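Local coordinates for protein putative oxidoreductase yhhX (PDB 3F4L) that probably works as an NADP-dependent oxidoreductase of the Gfo/Idh/MocA family, perhaps oxidising scyllo-inositol, at residues 195-200 and 205-210; 169-174 and 225-230. One frame throughout, in Å; residues are numbered along the deposited sequence.

Overall arrangement
Both contacts lie in the C-terminal alpha/beta domain, and their centres are about 7 Å apart. Interaction 1 pairs the two arms of a beta hairpin, strands 192-198 and 209-216. Interaction 2 sets the start of helix 171-187 against the end of strand 219-225 and the loop after it. The hairpin of interaction 1 lies in the chain between the two segments of interaction 2. The two are joined by probable hydrogen bonds. Asp207 O lies 2.8 Å from Ala171 N, and Asp208 O lies 2.9 Å from His227 ND1. Asp207 and Asp208 of the hairpin thus contact both segments of interaction 2. Both contacts also touch the second subunit.

Interaction 1 of 2, residues 195-200 and 205-210; sequences YDIRSL and NPDDTF
Asp208 OD1 is gripped by two donors that come from opposite faces of its carboxylate. Leu200 N reaches it on the syn side at 3.1 Å, with an almost straight N-H...O angle of 177°. Thr209 OG1 comes from above the plane, 2.6 Å from Asp208 OD1. The torsion of Asp208 sets its CG between the backbone N and carbonyl carbon (chi1 61°), and this turns the carboxylate toward the Leu200 amide. Its other oxygen, OD2, forms a salt bridge with Arg201 and accepts a hydrogen bond from a water that also donates to Ser199 OG. Two residues, Asp208 and Thr209, stand against the single residue Arg198, a classic beta bulge in this antiparallel hairpin. Arg198 N donates to Thr209 O at 2.9 Å. Arg198 O accepts from Asp208 N at 3.0 Å and, weakly, from Thr209 N. Beyond the bulge, Ser199 OG donates to Asn205 O at 2.9 Å, from above the carbonyl plane. Ile197 CG2 packs tightly on Asp207 CB at 3.3 Å. On the face that carries Thr209, Leu200 CD1 from the loop touches Thr209 OG1 at 3.4 Å. Arg198 NH1 forms a salt bridge with Asp196, which also pairs with Lys220 of the second subunit. Arg198 NE donates to the backbone O of Asp218 of that subunit.

Interaction 2 of 2, residues 169-174 and 225-230; sequences DGAFYG and TSHLVK
Ala171 CB meets Thr225, at the end of strand 219-225, and His227 in the loop after it. It lies 4.2 Å from His227 CE1, at the edge of the imidazole and near the ring plane. It also lies 4.3 Å from Thr225 OG1. The contact is small, burying 73 Å² over both sides, and no hydrogen bond crosses it. Thr225 OG1 is buried here and has no polar partner in the model. With CG anti to the carbonyl carbon (chi1 -71°), the His227 ring swings toward the helix, and the bond from its ND1 to Asp208 helps orient it. Tyr155 meets the same ring, the two planes inclined at about 35°. Next to His227 in the chain, Ser226 OG accepts from Leu228 N at 3.1 Å, which forms an ST turn where the chain bends after strand 219-225. Across the contact, Gly170 is the N-cap residue, and its O accepts from Gly174 N at 3.0 Å. The Asp207 carboxylate also holds this end of the helix, accepting from Phe172 N. The helix start lies beside strand 209-216, where Phe210 touches both Ala171 and Thr225, while Phe172 reaches strand 192-198 and helix 319-331.

Interaction 1 of 2, residues 195-200 and 205-210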
loop_
_atom_site.group_PDB
_atom_site.type_symbol
_atom_site.label_atom_id
_atom_site.label_comp_id
_atom_site.label_asym_id
_atom_site.label_seq_id
_atom_site.Cartn_x
_atom_site.Cartn_y
_atom_site.Cartn_z
ATOM N N TYR A 195 5.202 -5.164 -9.935
ATOM C CA TYR A 195 6.389 -4.394 -9.582
ATOM C C TYR A 195 6.260 -2.879 -9.788
ATOM O O TYR A 195 5.648 -2.416 -10.751
ATOM C CB TYR A 195 7.608 -4.840 -10.406
ATOM C CG TYR A 195 7.955 -6.314 -10.413
ATOM C CD1 TYR A 195 7.467 -7.162 -11.406
ATOM C CD2 TYR A 195 8.831 -6.847 -9.464
ATOM C CE1 TYR A 195 7.849 -8.499 -11.460
ATOM C CE2 TYR A 195 9.216 -8.182 -9.506
ATOM C CZ TYR A 195 8.725 -9.003 -10.507
ATOM O OH TYR A 195 9.109 -10.328 -10.552
ATOM N N ASP A 196 6.873 -2.135 -8.872
ATOM C CA ASP A 196 6.964 -0.677 -8.901
ATOM C C ASP A 196 8.370 -0.427 -8.357
ATOM O O ASP A 196 8.602 -0.536 -7.152
ATOM C CB ASP A 196 5.939 -0.013 -7.973
ATOM C CG ASP A 196 6.293 1.438 -7.656
ATOM O OD1 ASP A 196 6.781 2.147 -8.568
ATOM O OD2 ASP A 196 6.080 1.879 -6.500
ATOM N N ILE A 197 9.304 -0.109 -9.246
ATOM C CA ILE A 197 10.692 0.119 -8.862
ATOM C C ILE A 197 11.155 1.481 -9.388
ATOM O O ILE A 197 11.233 1.692 -10.601
ATOM C CB ILE A 197 11.597 -0.991 -9.450
ATOM C CG1 ILE A 197 11.065 -2.370 -9.039
ATOM C CG2 ILE A 197 13.038 -0.809 -8.958
ATOM C CD1 ILE A 197 11.759 -3.545 -9.733
ATOM N N ARG A 198 11.476 2.392 -8.472
ATOM C CA ARG A 198 11.892 3.732 -8.863
ATOM C C ARG A 198 13.157 4.256 -8.174
ATOM O O ARG A 198 13.528 3.814 -7.085
ATOM C CB ARG A 198 10.743 4.718 -8.615
ATOM C CG ARG A 198 9.374 4.087 -8.744
ATOM C CD ARG A 198 8.279 5.088 -9.111
ATOM N NE ARG A 198 7.976 6.093 -8.093
ATOM C CZ ARG A 198 7.500 5.836 -6.876
ATOM N NH1 ARG A 198 7.275 4.589 -6.489
ATOM N NH2 ARG A 198 7.214 6.838 -6.054
ATOM N N SER A 199 13.808 5.207 -8.840
ATOM C CA SER A 199 15.014 5.859 -8.338
ATOM C C SER A 199 14.595 7.316 -8.138
ATOM O O SER A 199 14.507 8.082 -9.099
ATOM C CB SER A 199 16.135 5.758 -9.375
ATOM O OG SER A 199 17.305 6.395 -8.900
ATOM N N LEU A 200 14.326 7.688 -6.890
ATOM C CA LEU A 200 13.844 9.028 -6.563
ATOM C C LEU A 200 14.846 10.083 -6.104
ATOM O O LEU A 200 14.768 11.233 -6.519
ATOM C CB LEU A 200 12.758 8.920 -5.490
ATOM C CG LEU A 200 11.482 8.149 -5.834
ATOM C CD1 LEU A 200 10.626 8.020 -4.575
ATOM C CD2 LEU A 200 10.716 8.864 -6.929
ATOM N N ASN A 205 21.488 7.082 -9.893
ATOM C CA ASN A 205 21.650 5.842 -9.126
ATOM C C ASN A 205 20.623 4.733 -9.378
ATOM O O ASN A 205 19.568 4.959 -9.973
ATOM C CB ASN A 205 21.625 6.160 -7.623
ATOM C CG ASN A 205 22.734 7.101 -7.206
ATOM O OD1 ASN A 205 23.524 7.546 -8.032
ATOM N ND2 ASN A 205 22.796 7.407 -5.919
ATOM N N PRO A 206 20.935 3.505 -8.931
ATOM C CA PRO A 206 20.018 2.374 -9.100
ATOM C C PRO A 206 18.792 2.678 -8.217
ATOM O O PRO A 206 18.818 3.615 -7.422
ATOM C CB PRO A 206 20.830 1.194 -8.571
ATOM C CG PRO A 206 22.254 1.594 -8.903
ATOM C CD PRO A 206 22.262 3.042 -8.483
ATOM N N ASP A 207 17.732 1.890 -8.352
ATOM C CA ASP A 207 16.513 2.102 -7.572
ATOM C C ASP A 207 16.735 2.199 -6.061
ATOM O O ASP A 207 17.576 1.500 -5.496
ATOM C CB ASP A 207 15.524 0.973 -7.845
ATOM C CG ASP A 207 15.990 -0.358 -7.276
ATOM O OD1 ASP A 207 16.902 -0.982 -7.868
ATOM O OD2 ASP A 207 15.449 -0.773 -6.225
ATOM N N ASP A 208 15.965 3.069 -5.413
ATOM C CA ASP A 208 16.038 3.251 -3.963
ATOM C C ASP A 208 14.632 3.201 -3.388
ATOM O O ASP A 208 14.411 3.486 -2.212
ATOM C CB ASP A 208 16.671 4.604 -3.611
ATOM C CG ASP A 208 15.877 5.783 -4.155
ATOM O OD1 ASP A 208 14.753 5.586 -4.670
ATOM O OD2 ASP A 208 16.385 6.919 -4.060
ATOM N N THR A 209 13.687 2.827 -4.238
ATOM C CA THR A 209 12.284 2.766 -3.866
ATOM C C THR A 209 11.628 1.601 -4.596
ATOM O O THR A 209 11.825 1.438 -5.799
ATOM C CB THR A 209 11.571 4.054 -4.304
ATOM O OG1 THR A 209 12.326 5.184 -3.853
ATOM C CG2 THR A 209 10.153 4.113 -3.740
ATOM N N PHE A 210 10.861 0.791 -3.876
ATOM C CA PHE A 210 10.184 -0.318 -4.517
ATOM C C PHE A 210 8.992 -0.822 -3.739
ATOM O O PHE A 210 8.884 -0.621 -2.530
ATOM C CB PHE A 210 11.149 -1.488 -4.770
ATOM C CG PHE A 210 11.548 -2.246 -3.532
ATOM C CD1 PHE A 210 12.753 -1.985 -2.892
ATOM C CD2 PHE A 210 10.719 -3.231 -3.007
ATOM C CE1 PHE A 210 13.126 -2.690 -1.752
ATOM C CE2 PHE A 210 11.083 -3.942 -1.863
ATOM C CZ PHE A 210 12.284 -3.674 -1.236
HETATM O O HOH W 1 18.164 7.455 -6.025
#

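Interaction 2 of 2, residues 169-174 and 225-230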
loop_
_atom_site.group_PDB
_atom_site.type_symbol
_atom_site.label_atom_id
_atom_site.label_comp_id
_atom_site.label_asym_id
_atom_site.label_seq_id
_atom_site.Cartn_x
_atom_site.Cartn_y
_atom_site.Cartn_z
ATOM N N ASP A 169 22.547 -3.471 -7.734
ATOM C CA ASP A 169 23.056 -2.577 -6.696
ATOM C C ASP A 169 21.940 -1.771 -6.034
ATOM O O ASP A 169 22.181 -1.024 -5.087
ATOM C CB ASP A 169 24.071 -1.607 -7.304
ATOM C CG ASP A 169 25.146 -2.316 -8.097
ATOM O OD1 ASP A 169 25.921 -3.088 -7.492
ATOM O OD2 ASP A 169 25.211 -2.107 -9.326
ATOM N N GLY A 170 20.723 -1.927 -6.536
ATOM C CA GLY A 170 19.602 -1.178 -5.994
ATOM C C GLY A 170 19.006 -1.713 -4.712
ATOM O O GLY A 170 19.432 -2.745 -4.191
ATOM N N ALA A 171 17.991 -1.006 -4.219
ATOM C CA ALA A 171 17.303 -1.363 -2.989
ATOM C C ALA A 171 16.480 -2.646 -3.090
ATOM O O ALA A 171 16.354 -3.378 -2.104
ATOM C CB ALA A 171 16.399 -0.201 -2.548
ATOM N N PHE A 172 15.915 -2.910 -4.266
ATOM C CA PHE A 172 15.109 -4.110 -4.464
ATOM C C PHE A 172 15.939 -5.372 -4.234
ATOM O O PHE A 172 15.537 -6.258 -3.477
ATOM C CB PHE A 172 14.490 -4.115 -5.865
ATOM C CG PHE A 172 13.420 -5.161 -6.049
ATOM C CD1 PHE A 172 12.549 -5.468 -5.010
ATOM C CD2 PHE A 172 13.263 -5.812 -7.266
ATOM C CE1 PHE A 172 11.534 -6.409 -5.183
ATOM C CE2 PHE A 172 12.250 -6.753 -7.448
ATOM C CZ PHE A 172 11.386 -7.049 -6.409
ATOM N N TYR A 173 17.110 -5.452 -4.860
ATOM C CA TYR A 173 17.978 -6.608 -4.650
ATOM C C TYR A 173 18.545 -6.539 -3.235
ATOM O O TYR A 173 18.605 -7.542 -2.525
ATOM C CB TYR A 173 19.141 -6.617 -5.649
ATOM C CG TYR A 173 18.903 -7.441 -6.903
ATOM C CD1 TYR A 173 18.099 -6.967 -7.947
ATOM C CD2 TYR A 173 19.473 -8.704 -7.034
ATOM C CE1 TYR A 173 17.873 -7.748 -9.093
ATOM C CE2 TYR A 173 19.257 -9.488 -8.160
ATOM C CZ TYR A 173 18.459 -9.012 -9.181
ATOM O OH TYR A 173 18.243 -9.819 -10.268
ATOM N N GLY A 174 18.942 -5.338 -2.831
ATOM C CA GLY A 174 19.540 -5.137 -1.520
ATOM C C GLY A 174 18.687 -5.446 -0.302
ATOM O O GLY A 174 19.114 -6.191 0.581
ATOM N N THR A 225 9.788 -0.541 0.273
ATOM C CA THR A 225 10.766 0.279 0.971
ATOM C C THR A 225 10.976 1.571 0.205
ATOM O O THR A 225 10.804 1.635 -1.011
ATOM C CB THR A 225 12.157 -0.397 1.126
ATOM O OG1 THR A 225 12.983 -0.067 0.006
ATOM C CG2 THR A 225 12.030 -1.889 1.260
ATOM N N SER A 226 11.356 2.603 0.938
ATOM C CA SER A 226 11.616 3.903 0.351
ATOM C C SER A 226 12.592 4.578 1.286
ATOM O O SER A 226 12.601 4.285 2.481
ATOM C CB SER A 226 10.324 4.721 0.276
ATOM O OG SER A 226 10.590 6.058 -0.110
ATOM N N HIS A 227 13.438 5.451 0.745
ATOM C CA HIS A 227 14.385 6.182 1.581
ATOM C C HIS A 227 13.817 7.572 1.843
ATOM O O HIS A 227 14.536 8.469 2.283
ATOM C CB HIS A 227 15.750 6.311 0.887
ATOM C CG HIS A 227 16.515 5.024 0.813
ATOM N ND1 HIS A 227 16.110 3.959 0.035
ATOM C CD2 HIS A 227 17.654 4.630 1.429
ATOM C CE1 HIS A 227 16.968 2.965 0.174
ATOM N NE2 HIS A 227 17.915 3.346 1.015
ATOM N N LEU A 228 12.524 7.751 1.570
ATOM C CA LEU A 228 11.889 9.052 1.773
ATOM C C LEU A 228 10.597 8.950 2.581
ATOM O O LEU A 228 9.526 9.304 2.103
ATOM C CB LEU A 228 11.615 9.703 0.414
ATOM C CG LEU A 228 12.863 10.032 -0.414
ATOM C CD1 LEU A 228 12.448 10.478 -1.808
ATOM C CD2 LEU A 228 13.675 11.127 0.297
ATOM N N VAL A 229 10.720 8.466 3.812
ATOM C CA VAL A 229 9.576 8.298 4.698
ATOM C C VAL A 229 9.902 8.956 6.037
ATOM O O VAL A 229 10.552 8.364 6.893
ATOM C CB VAL A 229 9.257 6.788 4.897
ATOM C CG1 VAL A 229 8.149 6.591 5.932
ATOM C CG2 VAL A 229 8.852 6.180 3.569
ATOM N N LYS A 230 9.451 10.192 6.202
ATOM C CA LYS A 230 9.705 10.937 7.427
ATOM C C LYS A 230 8.892 10.382 8.589
ATOM O O LYS A 230 9.379 10.302 9.709
ATOM C CB LYS A 230 9.396 12.416 7.210
ATOM C CG LYS A 230 9.893 13.315 8.332
ATOM C CD LYS A 230 11.417 13.219 8.492
ATOM C CE LYS A 230 11.921 14.232 9.518
ATOM N NZ LYS A 230 13.401 14.237 9.667
#